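Local coordinates for protein MIF (Toxoplasma gondii, PDB 4DH4) that belongs to the macrophage migration inhibitory factor family, small alpha/beta proteins that assemble as trimers, at residues Ala79-Cys84 / Ile95-Thr100. Residues are numbered along the deposited sequence; the frame is centred on the assembly and turned at random. Where two conformers were deposited one is given.
With SO4 (sulfate ion), chain B.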
loop_
_atom_site.group_PDB
_atom_site.type_symbol
_atom_site.label_atom_id
_atom_site.label_comp_id
_atom_site.label_asym_id
_atom_site.label_seq_id
_atom_site.Cartn_x
_atom_site.Cartn_y
_atom_site.Cartn_z
ATOM N N ALA A 79 10.677 -14.218 10.293
ATOM C CA ALA A 79 11.423 -14.618 9.115
ATOM C C ALA A 79 11.682 -13.444 8.175
ATOM O O ALA A 79 12.772 -13.325 7.611
ATOM C CB ALA A 79 10.694 -15.734 8.394
ATOM N N LEU A 80 10.677 -12.585 8.005
ATOM C CA LEU A 80 10.779 -11.433 7.112
ATOM C C LEU A 80 11.691 -10.339 7.660
ATOM O O LEU A 80 12.509 -9.790 6.920
ATOM C CB LEU A 80 9.386 -10.872 6.787
ATOM C CG LEU A 80 8.650 -11.367 5.531
ATOM C CD1 LEU A 80 8.998 -12.782 5.093
ATOM C CD2 LEU A 80 7.142 -11.192 5.673
ATOM N N SER A 81 11.534 -10.024 8.945
ATOM C CA SER A 81 12.392 -9.054 9.616
ATOM C C SER A 81 13.851 -9.484 9.516
ATOM O O SER A 81 14.723 -8.675 9.187
ATOM C CB SER A 81 12.000 -8.903 11.087
ATOM O OG SER A 81 10.820 -8.140 11.217
ATOM N N ALA A 82 14.093 -10.767 9.777
ATOM C CA ALA A 82 15.452 -11.331 9.775
ATOM C C ALA A 82 16.083 -11.241 8.379
ATOM O O ALA A 82 17.264 -10.920 8.248
ATOM C CB ALA A 82 15.446 -12.769 10.284
ATOM N N ALA A 83 15.278 -11.490 7.347
ATOM C CA ALA A 83 15.724 -11.412 5.952
ATOM C C ALA A 83 16.068 -9.981 5.535
ATOM O O ALA A 83 17.056 -9.750 4.833
ATOM C CB ALA A 83 14.667 -12.003 5.028
ATOM N N CYS A 84 15.256 -9.019 5.974
ATOM C CA CYS A 84 15.528 -7.605 5.703
ATOM C C CYS A 84 16.815 -7.167 6.400
ATOM O O CYS A 84 17.596 -6.402 5.845
ATOM C CB CYS A 84 14.356 -6.726 6.153
ATOM S SG CYS A 84 12.873 -6.881 5.104
ATOM N N ILE A 95 11.521 -2.718 12.006
ATOM C CA ILE A 95 10.670 -3.217 10.932
ATOM C C ILE A 95 9.286 -3.531 11.465
ATOM O O ILE A 95 9.142 -4.320 12.414
ATOM C CB ILE A 95 11.278 -4.480 10.271
ATOM C CG1 ILE A 95 12.648 -4.147 9.686
ATOM C CG2 ILE A 95 10.331 -5.053 9.186
ATOM C CD1 ILE A 95 13.453 -5.361 9.285
ATOM N N TYR A 96 8.279 -2.879 10.876
ATOM C CA TYR A 96 6.880 -3.195 11.156
ATOM C C TYR A 96 6.353 -4.118 10.076
ATOM O O TYR A 96 6.513 -3.839 8.886
ATOM C CB TYR A 96 6.003 -1.941 11.166
ATOM C CG TYR A 96 5.851 -1.211 12.493
ATOM C CD1 TYR A 96 6.203 -1.814 13.714
ATOM C CD2 TYR A 96 5.303 0.079 12.524
ATOM C CE1 TYR A 96 6.044 -1.125 14.928
ATOM C CE2 TYR A 96 5.133 0.767 13.725
ATOM C CZ TYR A 96 5.503 0.157 14.921
ATOM O OH TYR A 96 5.334 0.835 16.116
ATOM N N THR A 97 5.722 -5.210 10.492
ATOM C CA THR A 97 5.006 -6.089 9.570
ATOM C C THR A 97 3.542 -6.116 9.998
ATOM O O THR A 97 3.249 -6.385 11.164
ATOM C CB THR A 97 5.588 -7.524 9.568
ATOM O OG1 THR A 97 6.994 -7.488 9.282
ATOM C CG2 THR A 97 4.903 -8.369 8.508
ATOM N N THR A 98 2.637 -5.806 9.071
ATOM C CA THR A 98 1.197 -5.868 9.365
ATOM C C THR A 98 0.505 -6.863 8.452
ATOM O O THR A 98 0.910 -7.057 7.295
ATOM C CB THR A 98 0.503 -4.479 9.303
ATOM O OG1 THR A 98 0.499 -3.985 7.957
ATOM C CG2 THR A 98 1.202 -3.479 10.218
ATOM N N PHE A 99 -0.547 -7.479 8.985
ATOM C CA PHE A 99 -1.198 -8.624 8.364
ATOM C C PHE A 99 -2.662 -8.335 8.095
ATOM O O PHE A 99 -3.341 -7.690 8.906
ATOM C CB PHE A 99 -1.036 -9.856 9.256
ATOM C CG PHE A 99 0.400 -10.255 9.462
ATOM C CD1 PHE A 99 0.978 -11.255 8.674
ATOM C CD2 PHE A 99 1.188 -9.613 10.416
ATOM C CE1 PHE A 99 2.316 -11.609 8.838
ATOM C CE2 PHE A 99 2.546 -9.964 10.582
ATOM C CZ PHE A 99 3.094 -10.959 9.795
ATOM N N THR A 100 -3.142 -8.812 6.950
ATOM C CA THR A 100 -4.527 -8.594 6.541
ATOM C C THR A 100 -5.137 -9.903 6.058
ATOM O O THR A 100 -4.593 -10.552 5.156
ATOM C CB THR A 100 -4.618 -7.513 5.433
ATOM O OG1 THR A 100 -4.048 -6.282 5.913
ATOM C CG2 THR A 100 -6.068 -7.272 5.025
HETATM S S SO4 B . -2.185 -2.146 6.923
HETATM O O1 SO4 B . -1.465 -2.105 8.196
HETATM O O2 SO4 B . -1.291 -1.651 5.887
HETATM O O3 SO4 B . -2.577 -3.520 6.676
HETATM O O4 SO4 B . -3.353 -1.272 7.043
HETATM O O HOH W 1 8.230 -7.188 11.803
#
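Ile95 meets Ser81 and Cys84 with both branches of its side chain, because chi1 of -60° sets CG2 anti to the backbone N and CG1 anti to the carbonyl carbon, while an extended chi2 of 168° carries CD1 on to the helix. Ile95 CD1 lies 3.5 Å from Cys84 CB, an apolar contact, and 3.6 Å from the backbone O of Ser81. The other branch, Ile95 CG2, rests 3.7 Å from Ser81 OG. Ser81 OG, modelled in one of two deposited conformers, stands beside its own backbone N and is 4.3 Å from Thr97 OG1, too far for a direct bond. A water joins them: it accepts from Thr97 OG1 at 2.8 Å, donates to Ile95 O at 3.1 Å, and is hydrogen-bonded to Ser81 OG. Weak hydrogen bonds, competing for one proton, link Ser81 OG to Ala77 O and to Gly110 O of the second subunit.

Helix 70-88 and strand 95-102 are the last two elements of a beta-alpha-beta unit that starts with strand 58-65. The short segment axes approach to 9.2 Å and run roughly antiparallel, at 146°. Beyond the strand's other face, Thr98 OG1 donates to sulfate O1 at 2.7 Å; the ion, probably from the crystallisation liquor, is also hydrogen-bonded to Arg61 of this chain and to Arg61, Lys102 and Lys2 of the second subunit. Strand 95-102 pairs there with an antiparallel strand of that subunit, continuing the sheet across the trimer interface. With all four touching residues buried, the chemistry implies a helix-sheet seam that combines apolar packing with one water serving three polar atoms.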